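Local coordinates for protein serine protease inhibitor 4, isoform B (Drosophila melanogaster, PDB 4P0F) that probably inhibits serine proteases, and perhaps cysteine proteases as well, as a member of the serpin family, at residues His177-Phe189 and Val197-Arg209. Residues are numbered along the deposited sequence; the frame is centred on the assembly and turned at random.
Sequences HQFAKHLTRPDTF and VQVPMMSLKERFR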
loop_
_atom_site.group_PDB
_atom_site.type_symbol
_atom_site.label_atom_id
_atom_site.label_comp_id
_atom_site.label_asym_id
_atom_site.label_seq_id
_atom_site.Cartn_x
_atom_site.Cartn_y
_atom_site.Cartn_z
ATOM N N HIS A 177 -13.527 4.892 -19.289
ATOM C CA HIS A 177 -14.798 4.337 -19.755
ATOM C C HIS A 177 -15.627 3.862 -18.573
ATOM O O HIS A 177 -15.402 2.777 -18.043
ATOM C CB HIS A 177 -14.560 3.180 -20.723
ATOM C CG HIS A 177 -13.644 3.525 -21.852
ATOM N ND1 HIS A 177 -13.935 4.512 -22.770
ATOM C CD2 HIS A 177 -12.441 3.021 -22.211
ATOM C CE1 HIS A 177 -12.952 4.598 -23.646
ATOM N NE2 HIS A 177 -12.032 3.705 -23.330
ATOM N N GLN A 178 -16.588 4.680 -18.165
ATOM C CA GLN A 178 -17.427 4.343 -17.028
ATOM C C GLN A 178 -18.448 3.273 -17.381
ATOM O O GLN A 178 -18.840 3.117 -18.545
ATOM C CB GLN A 178 -18.145 5.582 -16.503
ATOM C CG GLN A 178 -17.228 6.662 -15.954
ATOM C CD GLN A 178 -17.997 7.868 -15.468
ATOM O OE1 GLN A 178 -18.947 7.739 -14.699
ATOM N NE2 GLN A 178 -17.602 9.051 -15.927
ATOM N N PHE A 179 -18.862 2.542 -16.353
ATOM C CA PHE A 179 -19.949 1.590 -16.445
ATOM C C PHE A 179 -21.247 2.352 -16.319
ATOM O O PHE A 179 -21.305 3.387 -15.650
ATOM C CB PHE A 179 -19.874 0.536 -15.335
ATOM C CG PHE A 179 -18.596 -0.271 -15.320
ATOM C CD1 PHE A 179 -17.437 0.233 -14.742
ATOM C CD2 PHE A 179 -18.572 -1.552 -15.834
ATOM C CE1 PHE A 179 -16.284 -0.518 -14.715
ATOM C CE2 PHE A 179 -17.407 -2.304 -15.813
ATOM C CZ PHE A 179 -16.270 -1.791 -15.248
ATOM N N ALA A 180 -22.281 1.829 -16.959
ATOM C CA ALA A 180 -23.624 2.359 -16.816
ATOM C C ALA A 180 -24.283 1.718 -15.605
ATOM O O ALA A 180 -24.448 0.506 -15.563
ATOM C CB ALA A 180 -24.431 2.093 -18.067
ATOM N N LYS A 181 -24.690 2.532 -14.635
ATOM C CA LYS A 181 -25.327 2.009 -13.433
ATOM C C LYS A 181 -26.575 1.186 -13.733
ATOM O O LYS A 181 -26.847 0.200 -13.060
ATOM C CB LYS A 181 -25.685 3.152 -12.482
ATOM C CG LYS A 181 -24.476 3.870 -11.916
ATOM C CD LYS A 181 -24.887 4.907 -10.869
ATOM C CE LYS A 181 -25.758 6.006 -11.458
ATOM N NZ LYS A 181 -25.126 6.671 -12.631
ATOM N N HIS A 182 -27.353 1.582 -14.734
ATOM C CA HIS A 182 -28.600 0.883 -14.994
ATOM C C HIS A 182 -28.376 -0.507 -15.590
ATOM O O HIS A 182 -29.317 -1.275 -15.704
ATOM C CB HIS A 182 -29.500 1.713 -15.910
ATOM C CG HIS A 182 -29.066 1.725 -17.340
ATOM N ND1 HIS A 182 -28.156 2.634 -17.837
ATOM C CD2 HIS A 182 -29.431 0.949 -18.387
ATOM C CE1 HIS A 182 -27.974 2.412 -19.126
ATOM N NE2 HIS A 182 -28.731 1.392 -19.484
ATOM N N LEU A 183 -27.131 -0.839 -15.931
ATOM C CA LEU A 183 -26.824 -2.146 -16.510
ATOM C C LEU A 183 -26.266 -3.112 -15.472
ATOM O O LEU A 183 -26.084 -4.294 -15.755
ATOM C CB LEU A 183 -25.830 -2.004 -17.670
ATOM C CG LEU A 183 -26.395 -1.309 -18.922
ATOM C CD1 LEU A 183 -25.338 -1.236 -20.011
ATOM C CD2 LEU A 183 -27.651 -1.988 -19.455
ATOM N N THR A 184 -25.996 -2.617 -14.272
ATOM C CA THR A 184 -25.466 -3.473 -13.227
ATOM C C THR A 184 -26.563 -4.437 -12.785
ATOM O O THR A 184 -27.712 -4.042 -12.600
ATOM C CB THR A 184 -24.939 -2.624 -12.062
ATOM O OG1 THR A 184 -23.861 -1.820 -12.544
ATOM C CG2 THR A 184 -24.453 -3.484 -10.894
ATOM N N ARG A 185 -26.208 -5.712 -12.653
ATOM C CA ARG A 185 -27.172 -6.732 -12.253
ATOM C C ARG A 185 -26.561 -7.647 -11.211
ATOM O O ARG A 185 -25.356 -7.891 -11.239
ATOM C CB ARG A 185 -27.619 -7.578 -13.448
ATOM C CG ARG A 185 -28.326 -6.827 -14.559
ATOM C CD ARG A 185 -29.757 -6.508 -14.200
ATOM N NE ARG A 185 -30.462 -5.866 -15.312
ATOM C CZ ARG A 185 -30.377 -4.571 -15.596
ATOM N NH1 ARG A 185 -29.630 -3.777 -14.842
ATOM N NH2 ARG A 185 -31.044 -4.063 -16.625
ATOM N N PRO A 186 -27.387 -8.172 -10.299
ATOM C CA PRO A 186 -26.885 -9.238 -9.430
ATOM C C PRO A 186 -26.535 -10.472 -10.252
ATOM O O PRO A 186 -27.315 -10.891 -11.105
ATOM C CB PRO A 186 -28.058 -9.509 -8.484
ATOM C CG PRO A 186 -29.264 -9.063 -9.239
ATOM C CD PRO A 186 -28.825 -7.912 -10.089
ATOM N N ASP A 187 -25.362 -11.035 -10.019
ATOM C CA ASP A 187 -24.979 -12.257 -10.697
ATOM C C ASP A 187 -24.038 -13.044 -9.823
ATOM O O ASP A 187 -23.573 -12.564 -8.791
ATOM C CB ASP A 187 -24.331 -11.974 -12.052
ATOM C CG ASP A 187 -24.713 -13.007 -13.107
ATOM O OD1 ASP A 187 -25.009 -14.166 -12.742
ATOM O OD2 ASP A 187 -24.723 -12.663 -14.306
ATOM N N THR A 188 -23.763 -14.263 -10.258
ATOM C CA THR A 188 -23.081 -15.239 -9.434
ATOM C C THR A 188 -21.603 -14.928 -9.275
ATOM O O THR A 188 -20.914 -14.620 -10.245
ATOM C CB THR A 188 -23.252 -16.644 -10.035
ATOM O OG1 THR A 188 -24.644 -16.884 -10.268
ATOM C CG2 THR A 188 -22.708 -17.703 -9.103
ATOM N N PHE A 189 -21.140 -14.982 -8.031
ATOM C CA PHE A 189 -19.715 -14.978 -7.726
ATOM C C PHE A 189 -19.386 -16.348 -7.152
ATOM O O PHE A 189 -20.025 -16.804 -6.201
ATOM C CB PHE A 189 -19.347 -13.861 -6.749
ATOM C CG PHE A 189 -17.860 -13.712 -6.536
ATOM C CD1 PHE A 189 -17.106 -12.901 -7.365
ATOM C CD2 PHE A 189 -17.224 -14.401 -5.522
ATOM C CE1 PHE A 189 -15.735 -12.770 -7.179
ATOM C CE2 PHE A 189 -15.850 -14.276 -5.326
ATOM C CZ PHE A 189 -15.110 -13.459 -6.155
ATOM N N VAL A 197 -22.498 -16.918 -4.482
ATOM C CA VAL A 197 -23.307 -15.827 -3.954
ATOM C C VAL A 197 -23.703 -14.910 -5.099
ATOM O O VAL A 197 -23.033 -14.886 -6.124
ATOM C CB VAL A 197 -22.545 -15.020 -2.890
ATOM C CG1 VAL A 197 -22.320 -15.864 -1.646
ATOM C CG2 VAL A 197 -21.228 -14.530 -3.460
ATOM N N GLN A 198 -24.807 -14.183 -4.934
ATOM C CA GLN A 198 -25.188 -13.149 -5.887
ATOM C C GLN A 198 -24.667 -11.791 -5.424
ATOM O O GLN A 198 -24.936 -11.370 -4.301
ATOM C CB GLN A 198 -26.709 -13.095 -6.053
ATOM C CG GLN A 198 -27.321 -14.403 -6.517
ATOM C CD GLN A 198 -26.814 -14.826 -7.876
ATOM O OE1 GLN A 198 -26.976 -14.104 -8.861
ATOM N NE2 GLN A 198 -26.190 -15.999 -7.938
ATOM N N VAL A 199 -23.924 -11.119 -6.296
ATOM C CA VAL A 199 -23.401 -9.785 -6.018
ATOM C C VAL A 199 -23.584 -8.871 -7.230
ATOM O O VAL A 199 -23.680 -9.347 -8.356
ATOM C CB VAL A 199 -21.907 -9.836 -5.635
ATOM C CG1 VAL A 199 -21.711 -10.724 -4.413
ATOM C CG2 VAL A 199 -21.067 -10.328 -6.799
ATOM N N PRO A 200 -23.610 -7.551 -7.007
ATOM C CA PRO A 200 -23.734 -6.630 -8.141
ATOM C C PRO A 200 -22.564 -6.722 -9.098
ATOM O O PRO A 200 -21.412 -6.550 -8.681
ATOM C CB PRO A 200 -23.785 -5.254 -7.475
ATOM C CG PRO A 200 -23.117 -5.450 -6.152
ATOM C CD PRO A 200 -23.484 -6.834 -5.727
ATOM N N MET A 201 -22.867 -7.021 -10.360
ATOM C CA MET A 201 -21.870 -7.132 -11.420
ATOM C C MET A 201 -22.064 -6.033 -12.446
ATOM O O MET A 201 -23.131 -5.919 -13.056
ATOM C CB MET A 201 -21.954 -8.491 -12.122
ATOM C CG MET A 201 -21.544 -9.635 -11.261
ATOM S SD MET A 201 -19.754 -9.654 -11.052
ATOM C CE MET A 201 -19.579 -11.227 -10.219
ATOM N N MET A 202 -21.022 -5.236 -12.632
ATOM C CA MET A 202 -21.018 -4.163 -13.608
ATOM C C MET A 202 -20.590 -4.728 -14.943
ATOM O O MET A 202 -19.681 -5.553 -14.997
ATOM C CB MET A 202 -20.076 -3.050 -13.158
ATOM C CG MET A 202 -20.260 -2.696 -11.698
ATOM S SD MET A 202 -19.263 -1.319 -11.128
ATOM C CE MET A 202 -17.599 -1.974 -11.268
ATOM N N SER A 203 -21.233 -4.268 -16.012
ATOM C CA SER A 203 -21.000 -4.790 -17.359
ATOM C C SER A 203 -20.598 -3.686 -18.320
ATOM O O SER A 203 -21.252 -2.646 -18.380
ATOM C CB SER A 203 -22.263 -5.472 -17.925
ATOM O OG SER A 203 -22.605 -6.649 -17.219
ATOM N N LEU A 204 -19.585 -3.948 -19.137
ATOM C CA LEU A 204 -19.126 -2.957 -20.092
ATOM C C LEU A 204 -18.402 -3.620 -21.251
ATOM O O LEU A 204 -17.591 -4.516 -21.040
ATOM C CB LEU A 204 -18.217 -1.960 -19.371
ATOM C CG LEU A 204 -17.603 -0.774 -20.101
ATOM C CD1 LEU A 204 -18.668 0.149 -20.648
ATOM C CD2 LEU A 204 -16.688 -0.040 -19.134
ATOM N N LYS A 205 -18.720 -3.192 -22.473
ATOM C CA LYS A 205 -17.967 -3.602 -23.654
ATOM C C LYS A 205 -17.164 -2.421 -24.183
ATOM O O LYS A 205 -17.725 -1.386 -24.540
ATOM C CB LYS A 205 -18.893 -4.148 -24.741
ATOM C CG LYS A 205 -19.668 -5.375 -24.305
ATOM C CD LYS A 205 -20.528 -5.929 -25.434
ATOM C CE LYS A 205 -21.367 -7.107 -24.969
ATOM N NZ LYS A 205 -22.469 -6.684 -24.061
ATOM N N GLU A 206 -15.846 -2.586 -24.223
ATOM C CA GLU A 206 -14.939 -1.529 -24.647
ATOM C C GLU A 206 -13.641 -2.158 -25.136
ATOM O O GLU A 206 -13.397 -3.342 -24.894
ATOM C CB GLU A 206 -14.632 -0.563 -23.492
ATOM C CG GLU A 206 -15.738 0.389 -23.068
ATOM C CD GLU A 206 -15.917 1.563 -24.008
ATOM O OE1 GLU A 206 -15.108 1.717 -24.947
ATOM O OE2 GLU A 206 -16.867 2.345 -23.796
ATOM N N ARG A 207 -12.824 -1.378 -25.837
ATOM C CA ARG A 207 -11.443 -1.770 -26.091
ATOM C C ARG A 207 -10.638 -1.464 -24.846
ATOM O O ARG A 207 -10.637 -0.327 -24.370
ATOM C CB ARG A 207 -10.854 -1.032 -27.293
ATOM C CG ARG A 207 -11.244 -1.613 -28.640
ATOM C CD ARG A 207 -10.607 -0.837 -29.779
ATOM N NE ARG A 207 -9.205 -1.196 -30.010
ATOM C CZ ARG A 207 -8.800 -2.201 -30.787
ATOM N NH1 ARG A 207 -9.681 -2.975 -31.408
ATOM N NH2 ARG A 207 -7.504 -2.437 -30.940
ATOM N N PHE A 208 -9.982 -2.491 -24.311
ATOM C CA PHE A 208 -9.097 -2.357 -23.172
ATOM C C PHE A 208 -7.801 -3.067 -23.492
ATOM O O PHE A 208 -7.773 -3.946 -24.349
ATOM C CB PHE A 208 -9.682 -2.979 -21.907
ATOM C CG PHE A 208 -10.871 -2.254 -21.346
ATOM C CD1 PHE A 208 -10.744 -0.977 -20.821
ATOM C CD2 PHE A 208 -12.100 -2.876 -21.293
ATOM C CE1 PHE A 208 -11.833 -0.324 -20.279
ATOM C CE2 PHE A 208 -13.192 -2.233 -20.740
ATOM C CZ PHE A 208 -13.057 -0.957 -20.237
ATOM N N ARG A 209 -6.740 -2.687 -22.796
ATOM C CA ARG A 209 -5.504 -3.448 -22.821
ATOM C C ARG A 209 -5.714 -4.771 -22.093
ATOM O O ARG A 209 -6.152 -4.792 -20.947
ATOM C CB ARG A 209 -4.372 -2.656 -22.169
ATOM C CG ARG A 209 -4.009 -1.394 -22.911
ATOM C CD ARG A 209 -2.791 -0.748 -22.297
ATOM N NE ARG A 209 -1.598 -1.572 -22.449
ATOM C CZ ARG A 209 -0.442 -1.319 -21.845
ATOM N NH1 ARG A 209 -0.334 -0.266 -21.046
ATOM N NH2 ARG A 209 0.602 -2.121 -22.037
HETATM O O HOH W 1 -16.643 5.561 -22.535
HETATM O O HOH W 2 -17.924 3.435 -21.184
HETATM O O HOH W 3 -22.810 -1.793 -15.160
HETATM O O HOH W 4 -21.864 -0.144 -18.803
HETATM O O HOH W 5 -24.305 -6.490 -15.412
HETATM O O HOH W 6 -27.389 -15.426 -11.332
#
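F179 has its CG set beside the backbone N (chi1 -59°), which lays the ring across the strand, and L204, with CG anti to its own N (chi1 -178°), carries its isobutyl end to the ring, where L204 CD2 sits over the middle of one face, 4.0 Å from the centroid. The opposite face takes M202: its chain bends to bring CE 4.1 Å from the F179 centroid, with SD farther off above the same face, a Met-aromatic contact. After the short 3-10 segment 181-183, R185 begins the antiparallel pairing. This hairpin is s4C-s3C of serpin sheet C, in the gate region; strand 263-281, s2C in its first part, pairs with the other edge of 197-213. M201 N bonds to R185 O at 2.8 Å, and F189 N meets V197 O at 2.7 Å, almost in line with the carbonyl. Beside these, Q198 folds back so that NE2 donates in its amide plane to T188 OG1, 2.9 Å away, while water 6 joins Q198 OE1 to D187 OD1. Water 4 links A180 N to S203 O; water 3 donates to A180 O and T184 OG1 and accepts from S203 N. T184 OG1 also hydrogen-bonds E326 OE2. At the other end the E206 carboxylate stacks on the H177 imidazole, planes 10° apart, E206 OE1 over the ring centre; water 1 sits at the ring's edge on ND1. With an alanine at H177 the ring is gone, and the E206 carboxylate is likely to turn more freely, water 1 losing its ND1 partner.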